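PDB 6MLX: leucine-rich repeat protein TpLRR from Treponema pallidum, which is of unknown function but, as a secreted, periplasmic leucine-rich repeat protein, probably presents its solenoid surface for binding to other molecules. Local coordinates for residues A[80-85]-A[97-102]; A[151-156]-A[174-179]; A[182-187]-A[206-211]. All blocks are in the same frame, centred on the assembly; numbering follows the deposited sequence.

Contact 1. Residues A[80-85]-A[97-102]; sequences TKLARI and HAFHKC
C102, F99 and L82 each bury about 50 Å² here, where the chain entering strand 84-86 meets a pair of tight turns: a type I turn from H97 to H100 running into a type II turn from F99 to C102. F99 leaves the turn with CG anti to its carbonyl carbon (chi1 -64°), which sends the ring toward the strand side. It meets its partners there with an edge, not a face. The CD1 tip of I85, reached by an extended chain, ends 3.8 Å from F99 CE1, tip to tip. L82 comes in beside it, with CD2 4.2 Å from F99 CE1 and the same methyl 4.3 Å from the sulfur, SG, of C102. That sulfur also lies near the plane of the F99 ring, at its edge. The rings of F76 and F122 meet F99 with their planes almost parallel to it, so the aromatic side chain belongs to a row running along the solenoid. Nearer the surface, T80 CG2 approaches K101 O at 3.9 Å, while T80 O accepts a hydrogen bond from S104 OG. No hydrogen bond crosses between the segments, which implies that burial of methyls, sulfur and ring edge holds turn and strand together.

Contact 2. Residues A[151-156]-A[174-179]; sequences LASVRL and LVELGN
Strands 153-155 and 176-178 run side by side in the same direction, 10° apart, as neighbours in a parallel sheet. Their backbone bonds alternate as expected of a parallel pair. V154 N gives to E176 O at 3.0 Å, V154 O takes the N-H of G178 at 2.8 Å, and L156 N gives to G178 O at 2.9 Å. At the start of the pair A152 O is gripped twice, by V175 N along a nearly straight bond from above the carbonyl plane and by E176 N along a more bent one within that plane.

E176 is the side chain to follow. Its CB sits 4.0 Å from A152 O, just past the doubly held carbonyl. CG, anti to the backbone N (chi1 -180°), runs on at 3.9 Å from S153 OG, and the chain stays extended to bring the carboxylate over the neighbouring strand. There OE1, using the lone pair that faces away from OE2, accepts a short 2.5 Å hydrogen bond from S153 OG, which would be expected to favour the carboxylate form.

The other face, with V154 and L177, is apolar. L177 CD1 tucks in 3.8 Å from L156 CG, the two side chains crossing obliquely, and L151 and L174 adopt the same torsions on neighbouring coils, F168 lying against L174. At the far end N179 ND2 reaches L156 O at 2.9 Å, almost along the C=O axis and in its own amide plane. Polar side chains outward, aliphatic ones inward and equivalent positions in register from strand to strand make this the parallel sheet of a leucine-rich repeat solenoid.

Contact 3. Residues A[182-187]-A[206-211]; sequences EKVSFG and RKLGYK
F186 lays one face of its ring against Y210, whose CB stands over the ring centre at 3.8 Å in a CH-pi contact only 5° off the normal. Because CG of Y210 is anti to its backbone N, the phenol ring swings past this face and turns an edge toward it: an offset edge-to-face pair, centroids of the F186 and Y210 rings 5.3 Å apart and planes at 61°. The rim of F186 has a polar neighbour, as L208 O lies near the ring plane, 3.6 Å from CE1. The Y210 hydroxyl is anchored away from F186, by E213 O and F191 N.

L208 itself works with both branches. CD1 crosses V184 CG1 obliquely, while CD2 presses on E182 O at 3.2 Å. G209 follows with positive phi, the residue of a Schellman motif where the chain leaves the helix, its N bonded back to R206 O. Two waters bridge from L208 O to strand 185-186's approach: water 1 donates to V184 O and to L208 O, each at 2.9 Å, and water 2 accepts from V184 N at 3.0 Å while donating to L208 O at 2.9 Å.

No direct hydrogen bond joins the segments. The chemistry therefore implies a mixed seam, aromatic and aliphatic, between the strand 185-186 region and the chain leaving helix 199-207, with water meeting the polar needs of L208 O and the V184 backbone.

Overall arrangement
The three contacts follow one another along the chain and along the solenoid, with no segment of one falling between the segments of another. Contact 1, nearest the chain's centre, lies in the family's repeat region and touches strand 84-86, the edge of an earlier three-stranded parallel sheet. Contact 2 is about 20 Å from it between centres and joins the last two strands of a later sheet, 130-132, 153-155 and 176-178. Contact 3 is about 16 Å beyond contact 2 and about 31 Å from contact 1, across the chain's centre; its strand 185-186 follows directly on 176-178. Together they trace repeats stacking coil on coil until helix 199-207 closes the C-terminal end.

Contact 1. Residues A[80-85]-A[97-102]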
loop_
_atom_site.group_PDB
_atom_site.type_symbol
_atom_site.label_atom_id
_atom_site.label_comp_id
_atom_site.label_asym_id
_atom_site.label_seq_id
_atom_site.Cartn_x
_atom_site.Cartn_y
_atom_site.Cartn_z
ATOM N N THR A 80 -3.399 -5.118 -12.965
ATOM C CA THR A 80 -2.269 -4.579 -13.714
ATOM C C THR A 80 -2.576 -3.254 -14.415
ATOM O O THR A 80 -1.644 -2.552 -14.815
ATOM C CB THR A 80 -1.783 -5.626 -14.725
ATOM O OG1 THR A 80 -2.860 -5.961 -15.594
ATOM C CG2 THR A 80 -1.328 -6.897 -14.008
ATOM N N LYS A 81 -3.836 -2.869 -14.557
ATOM C CA LYS A 81 -4.149 -1.585 -15.164
ATOM C C LYS A 81 -4.510 -0.518 -14.142
ATOM O O LYS A 81 -4.736 0.636 -14.526
ATOM C CB LYS A 81 -5.288 -1.738 -16.182
ATOM C CG LYS A 81 -4.928 -2.629 -17.375
ATOM C CD LYS A 81 -3.520 -2.357 -17.888
ATOM C CE LYS A 81 -3.351 -2.847 -19.341
ATOM N NZ LYS A 81 -1.949 -3.233 -19.673
ATOM N N LEU A 82 -4.565 -0.866 -12.856
ATOM C CA LEU A 82 -4.994 0.087 -11.838
ATOM C C LEU A 82 -4.044 1.280 -11.773
ATOM O O LEU A 82 -2.870 1.130 -11.413
ATOM C CB LEU A 82 -5.099 -0.615 -10.478
ATOM C CG LEU A 82 -5.673 0.164 -9.295
ATOM C CD1 LEU A 82 -7.093 0.634 -9.586
ATOM C CD2 LEU A 82 -5.617 -0.701 -8.041
ATOM N N ALA A 83 -4.548 2.467 -12.138
ATOM C CA ALA A 83 -3.767 3.696 -12.165
ATOM C C ALA A 83 -4.094 4.655 -11.029
ATOM O O ALA A 83 -3.232 5.444 -10.632
ATOM C CB ALA A 83 -3.968 4.430 -13.501
ATOM N N ARG A 84 -5.318 4.636 -10.518
ATOM C CA ARG A 84 -5.681 5.481 -9.394
ATOM C C ARG A 84 -6.577 4.706 -8.453
ATOM O O ARG A 84 -7.415 3.918 -8.891
ATOM C CB ARG A 84 -6.401 6.750 -9.828
ATOM C CG ARG A 84 -5.517 7.722 -10.479
ATOM C CD ARG A 84 -6.349 8.872 -10.989
ATOM N NE ARG A 84 -5.510 9.948 -11.485
ATOM C CZ ARG A 84 -4.846 10.787 -10.696
ATOM N NH1 ARG A 84 -4.915 10.640 -9.373
ATOM N NH2 ARG A 84 -4.105 11.748 -11.228
ATOM N N ILE A 85 -6.395 4.937 -7.158
ATOM C CA ILE A 85 -7.311 4.416 -6.158
ATOM C C ILE A 85 -7.496 5.501 -5.109
ATOM O O ILE A 85 -6.512 6.009 -4.554
ATOM C CB ILE A 85 -6.820 3.096 -5.528
ATOM C CG1 ILE A 85 -7.775 2.648 -4.416
ATOM C CG2 ILE A 85 -5.378 3.217 -5.021
ATOM C CD1 ILE A 85 -7.642 1.173 -4.021
ATOM N N HIS A 97 0.519 -7.971 0.547
ATOM C CA HIS A 97 0.402 -8.143 -0.902
ATOM C C HIS A 97 -0.799 -7.425 -1.500
ATOM O O HIS A 97 -1.161 -7.701 -2.646
ATOM C CB HIS A 97 0.344 -9.636 -1.294
ATOM C CG HIS A 97 1.594 -10.397 -0.980
ATOM N ND1 HIS A 97 1.819 -10.978 0.246
ATOM C CD2 HIS A 97 2.692 -10.665 -1.731
ATOM C CE1 HIS A 97 3.001 -11.570 0.242
ATOM N NE2 HIS A 97 3.550 -11.397 -0.948
ATOM N N ALA A 98 -1.431 -6.507 -0.764
ATOM C CA ALA A 98 -2.712 -5.965 -1.212
ATOM C C ALA A 98 -2.632 -5.345 -2.603
ATOM O O ALA A 98 -3.612 -5.392 -3.352
ATOM C CB ALA A 98 -3.238 -4.933 -0.222
ATOM N N PHE A 99 -1.485 -4.769 -2.974
ATOM C CA PHE A 99 -1.309 -4.170 -4.296
ATOM C C PHE A 99 -0.144 -4.805 -5.037
ATOM O O PHE A 99 0.501 -4.168 -5.875
ATOM C CB PHE A 99 -1.127 -2.658 -4.191
ATOM C CG PHE A 99 -2.331 -1.956 -3.648
ATOM C CD1 PHE A 99 -3.407 -1.668 -4.475
ATOM C CD2 PHE A 99 -2.400 -1.609 -2.304
ATOM C CE1 PHE A 99 -4.529 -1.029 -3.987
ATOM C CE2 PHE A 99 -3.523 -0.960 -1.799
ATOM C CZ PHE A 99 -4.595 -0.674 -2.649
ATOM N N HIS A 100 0.130 -6.067 -4.731
ATOM C CA HIS A 100 1.185 -6.796 -5.417
ATOM C C HIS A 100 0.943 -6.777 -6.926
ATOM O O HIS A 100 -0.179 -6.997 -7.394
ATOM C CB HIS A 100 1.245 -8.228 -4.856
ATOM C CG HIS A 100 2.175 -9.141 -5.593
ATOM N ND1 HIS A 100 3.548 -9.062 -5.484
ATOM C CD2 HIS A 100 1.923 -10.159 -6.450
ATOM C CE1 HIS A 100 4.101 -9.988 -6.249
ATOM N NE2 HIS A 100 3.135 -10.670 -6.840
ATOM N N LYS A 101 1.996 -6.447 -7.682
ATOM C CA LYS A 101 1.968 -6.420 -9.150
ATOM C C LYS A 101 0.948 -5.432 -9.714
ATOM O O LYS A 101 0.408 -5.648 -10.805
ATOM C CB LYS A 101 1.699 -7.808 -9.745
ATOM C CG LYS A 101 2.845 -8.788 -9.648
ATOM C CD LYS A 101 2.420 -10.135 -10.228
ATOM C CE LYS A 101 3.375 -10.570 -11.326
ATOM N NZ LYS A 101 4.674 -10.966 -10.685
ATOM N N CYS A 102 0.656 -4.344 -8.996
ATOM C CA CYS A 102 -0.161 -3.275 -9.569
ATOM C C CYS A 102 0.794 -2.347 -10.324
ATOM O O CYS A 102 1.190 -1.270 -9.855
ATOM C CB CYS A 102 -0.962 -2.550 -8.496
ATOM S SG CYS A 102 -2.363 -3.494 -7.866
#

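Contact 2. Residues A[151-156]-A[174-179]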
loop_
_atom_site.group_PDB
_atom_site.type_symbol
_atom_site.label_atom_id
_atom_site.label_comp_id
_atom_site.label_asym_id
_atom_site.label_seq_id
_atom_site.Cartn_x
_atom_site.Cartn_y
_atom_site.Cartn_z
ATOM N N LEU A 151 10.233 3.901 -7.966
ATOM C CA LEU A 151 10.136 4.631 -6.711
ATOM C C LEU A 151 11.330 5.555 -6.512
ATOM O O LEU A 151 12.446 5.081 -6.288
ATOM C CB LEU A 151 10.040 3.651 -5.543
ATOM C CG LEU A 151 9.901 4.254 -4.149
ATOM C CD1 LEU A 151 8.722 5.214 -4.131
ATOM C CD2 LEU A 151 9.725 3.139 -3.140
ATOM N N ALA A 152 11.103 6.868 -6.575
ATOM C CA ALA A 152 12.169 7.852 -6.466
ATOM C C ALA A 152 12.266 8.488 -5.083
ATOM O O ALA A 152 13.364 8.848 -4.654
ATOM C CB ALA A 152 11.979 8.955 -7.516
ATOM N N SER A 153 11.149 8.620 -4.375
ATOM C CA SER A 153 11.085 9.419 -3.158
ATOM C C SER A 153 10.124 8.787 -2.165
ATOM O O SER A 153 8.971 8.514 -2.508
ATOM C CB SER A 153 10.623 10.851 -3.472
ATOM O OG SER A 153 10.522 11.611 -2.285
ATOM N N VAL A 154 10.589 8.590 -0.935
ATOM C CA VAL A 154 9.773 8.077 0.160
ATOM C C VAL A 154 9.970 8.979 1.367
ATOM O O VAL A 154 11.110 9.204 1.795
ATOM C CB VAL A 154 10.138 6.626 0.538
ATOM C CG1 VAL A 154 9.374 6.202 1.796
ATOM C CG2 VAL A 154 9.842 5.680 -0.605
ATOM N N ARG A 155 8.876 9.490 1.917
ATOM C CA ARG A 155 8.916 10.181 3.198
ATOM C C ARG A 155 8.408 9.218 4.264
ATOM O O ARG A 155 7.294 8.695 4.155
ATOM C CB ARG A 155 8.086 11.463 3.189
ATOM C CG ARG A 155 8.142 12.255 4.522
ATOM C CD ARG A 155 7.065 13.358 4.568
ATOM N NE ARG A 155 7.188 14.289 3.445
ATOM C CZ ARG A 155 6.213 15.087 3.008
ATOM N NH1 ARG A 155 5.017 15.083 3.593
ATOM N NH2 ARG A 155 6.432 15.881 1.970
ATOM N N LEU A 156 9.233 8.978 5.272
ATOM C CA LEU A 156 8.904 8.065 6.349
ATOM C C LEU A 156 8.038 8.754 7.402
ATOM O O LEU A 156 8.050 9.984 7.522
ATOM C CB LEU A 156 10.185 7.547 6.991
ATOM C CG LEU A 156 11.106 6.710 6.099
ATOM C CD1 LEU A 156 12.463 6.591 6.761
ATOM C CD2 LEU A 156 10.506 5.343 5.863
ATOM N N LEU A 174 15.534 4.773 -6.229
ATOM C CA LEU A 174 15.290 5.487 -4.986
ATOM C C LEU A 174 16.441 6.443 -4.701
ATOM O O LEU A 174 17.598 6.026 -4.615
ATOM C CB LEU A 174 15.119 4.491 -3.843
ATOM C CG LEU A 174 14.852 5.105 -2.470
ATOM C CD1 LEU A 174 13.583 5.971 -2.509
ATOM C CD2 LEU A 174 14.731 4.016 -1.422
ATOM N N VAL A 175 16.136 7.737 -4.563
ATOM C CA VAL A 175 17.173 8.717 -4.285
ATOM C C VAL A 175 16.880 9.587 -3.073
ATOM O O VAL A 175 17.799 10.248 -2.561
ATOM C CB VAL A 175 17.448 9.609 -5.523
ATOM C CG1 VAL A 175 17.832 8.767 -6.728
ATOM C CG2 VAL A 175 16.247 10.428 -5.843
ATOM N N GLU A 176 15.653 9.627 -2.570
ATOM C CA GLU A 176 15.273 10.530 -1.493
ATOM C C GLU A 176 14.507 9.759 -0.432
ATOM O O GLU A 176 13.537 9.060 -0.738
ATOM C CB GLU A 176 14.426 11.693 -2.012
ATOM C CG GLU A 176 14.003 12.678 -0.949
ATOM C CD GLU A 176 13.186 13.824 -1.530
ATOM O OE1 GLU A 176 12.043 13.606 -1.979
ATOM O OE2 GLU A 176 13.697 14.942 -1.576
ATOM N N LEU A 177 14.948 9.901 0.814
ATOM C CA LEU A 177 14.350 9.225 1.960
ATOM C C LEU A 177 14.147 10.304 3.015
ATOM O O LEU A 177 15.069 10.631 3.765
ATOM C CB LEU A 177 15.236 8.096 2.445
ATOM C CG LEU A 177 14.667 7.213 3.545
ATOM C CD1 LEU A 177 13.365 6.602 3.086
ATOM C CD2 LEU A 177 15.671 6.130 3.920
ATOM N N GLY A 178 12.952 10.892 3.032
ATOM C CA GLY A 178 12.673 11.971 3.958
ATOM C C GLY A 178 12.273 11.471 5.333
ATOM O O GLY A 178 11.830 10.332 5.513
ATOM N N ASN A 179 12.451 12.345 6.331
ATOM C CA ASN A 179 12.091 12.011 7.707
ATOM C C ASN A 179 12.887 10.824 8.215
ATOM O O ASN A 179 12.354 9.963 8.911
ATOM C CB ASN A 179 10.601 11.703 7.847
ATOM C CG ASN A 179 9.822 12.884 8.248
ATOM O OD1 ASN A 179 10.394 13.920 8.549
ATOM N ND2 ASN A 179 8.503 12.750 8.279
#

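Contact 3. Residues A[182-187]-A[206-211]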
loop_
_atom_site.group_PDB
_atom_site.type_symbol
_atom_site.label_atom_id
_atom_site.label_comp_id
_atom_site.label_asym_id
_atom_site.label_seq_id
_atom_site.Cartn_x
_atom_site.Cartn_y
_atom_site.Cartn_z
ATOM N N GLU A 182 16.629 10.209 13.885
ATOM C CA GLU A 182 17.893 10.319 14.590
ATOM C C GLU A 182 18.367 8.969 15.105
ATOM O O GLU A 182 19.559 8.797 15.386
ATOM C CB GLU A 182 17.710 11.319 15.729
ATOM C CG GLU A 182 16.881 12.536 15.292
ATOM C CD GLU A 182 17.759 13.623 14.699
ATOM O OE1 GLU A 182 18.818 13.893 15.296
ATOM O OE2 GLU A 182 17.414 14.197 13.636
ATOM N N LYS A 183 17.460 8.007 15.224
ATOM C CA LYS A 183 17.803 6.670 15.671
ATOM C C LYS A 183 16.751 5.715 15.125
ATOM O O LYS A 183 15.554 6.003 15.187
ATOM C CB LYS A 183 17.874 6.615 17.203
ATOM C CG LYS A 183 17.447 5.301 17.818
ATOM C CD LYS A 183 17.737 5.310 19.320
ATOM C CE LYS A 183 16.719 6.194 20.071
ATOM N NZ LYS A 183 15.378 5.514 20.284
ATOM N N VAL A 184 17.200 4.594 14.569
ATOM C CA VAL A 184 16.308 3.630 13.943
ATOM C C VAL A 184 17.057 2.306 13.880
ATOM O O VAL A 184 18.290 2.277 13.930
ATOM C CB VAL A 184 15.864 4.129 12.542
ATOM C CG1 VAL A 184 17.029 4.015 11.555
ATOM C CG2 VAL A 184 14.620 3.387 12.038
ATOM N N SER A 185 16.309 1.205 13.813
ATOM C CA SER A 185 16.869 -0.132 13.662
ATOM C C SER A 185 16.616 -0.644 12.254
ATOM O O SER A 185 15.578 -0.365 11.654
ATOM C CB SER A 185 16.255 -1.116 14.661
ATOM O OG SER A 185 16.567 -0.751 15.988
ATOM N N PHE A 186 17.550 -1.430 11.743
ATOM C CA PHE A 186 17.467 -1.923 10.380
ATOM C C PHE A 186 17.295 -3.434 10.364
ATOM O O PHE A 186 18.045 -4.162 11.017
ATOM C CB PHE A 186 18.706 -1.525 9.579
ATOM C CG PHE A 186 18.928 -0.033 9.491
ATOM C CD1 PHE A 186 19.702 0.620 10.428
ATOM C CD2 PHE A 186 18.376 0.705 8.459
ATOM C CE1 PHE A 186 19.922 1.992 10.344
ATOM C CE2 PHE A 186 18.590 2.078 8.367
ATOM C CZ PHE A 186 19.372 2.717 9.303
ATOM N N GLY A 187 16.305 -3.897 9.614
ATOM C CA GLY A 187 16.235 -5.288 9.251
ATOM C C GLY A 187 17.301 -5.632 8.224
ATOM O O GLY A 187 18.188 -4.844 7.892
ATOM N N ARG A 206 24.531 4.760 7.129
ATOM C CA ARG A 206 25.582 4.026 7.829
ATOM C C ARG A 206 25.761 4.570 9.240
ATOM O O ARG A 206 25.868 3.797 10.201
ATOM C CB ARG A 206 26.900 4.076 7.041
ATOM C CG ARG A 206 26.822 3.460 5.625
ATOM C CD ARG A 206 27.763 2.258 5.392
ATOM N NE ARG A 206 27.087 0.961 5.555
ATOM C CZ ARG A 206 26.873 0.063 4.593
ATOM N NH1 ARG A 206 27.282 0.278 3.352
ATOM N NH2 ARG A 206 26.238 -1.072 4.883
ATOM N N LYS A 207 25.757 5.904 9.384
ATOM C CA LYS A 207 25.856 6.551 10.692
ATOM C C LYS A 207 24.738 6.109 11.627
ATOM O O LYS A 207 24.958 5.986 12.844
ATOM C CB LYS A 207 25.839 8.073 10.522
ATOM C CG LYS A 207 25.795 8.869 11.831
ATOM C CD LYS A 207 26.620 10.138 11.728
ATOM C CE LYS A 207 28.089 9.786 11.451
ATOM N NZ LYS A 207 29.007 10.982 11.365
ATOM N N LEU A 208 23.540 5.839 11.084
ATOM C CA LEU A 208 22.478 5.275 11.915
ATOM C C LEU A 208 22.695 3.800 12.248
ATOM O O LEU A 208 21.947 3.257 13.073
ATOM C CB LEU A 208 21.113 5.457 11.233
ATOM C CG LEU A 208 20.566 6.889 11.156
ATOM C CD1 LEU A 208 19.442 6.962 10.137
ATOM C CD2 LEU A 208 20.086 7.409 12.510
ATOM N N GLY A 209 23.672 3.136 11.636
ATOM C CA GLY A 209 24.032 1.786 12.014
ATOM C C GLY A 209 23.700 0.687 11.025
ATOM O O GLY A 209 23.816 -0.492 11.379
ATOM N N TYR A 210 23.282 1.020 9.809
ATOM C CA TYR A 210 23.038 -0.007 8.807
ATOM C C TYR A 210 24.354 -0.670 8.429
ATOM O O TYR A 210 25.349 0.017 8.176
ATOM C CB TYR A 210 22.377 0.612 7.576
ATOM C CG TYR A 210 21.980 -0.349 6.474
ATOM C CD1 TYR A 210 20.959 -1.283 6.660
ATOM C CD2 TYR A 210 22.589 -0.292 5.233
ATOM C CE1 TYR A 210 20.578 -2.147 5.637
ATOM C CE2 TYR A 210 22.227 -1.146 4.217
ATOM C CZ TYR A 210 21.213 -2.070 4.413
ATOM O OH TYR A 210 20.856 -2.910 3.374
ATOM N N LYS A 211 24.364 -2.005 8.422
ATOM C CA LYS A 211 25.525 -2.777 7.994
ATOM C C LYS A 211 25.221 -3.638 6.776
ATOM O O LYS A 211 26.076 -4.438 6.373
ATOM C CB LYS A 211 26.056 -3.689 9.111
ATOM C CG LYS A 211 25.752 -3.270 10.528
ATOM C CD LYS A 211 26.700 -2.189 11.038
ATOM C CE LYS A 211 26.360 -1.848 12.494
ATOM N NZ LYS A 211 26.955 -0.549 12.941
HETATM O O HOH W 1 20.786 0.722 13.952
HETATM O O HOH W 2 20.115 4.391 15.073
#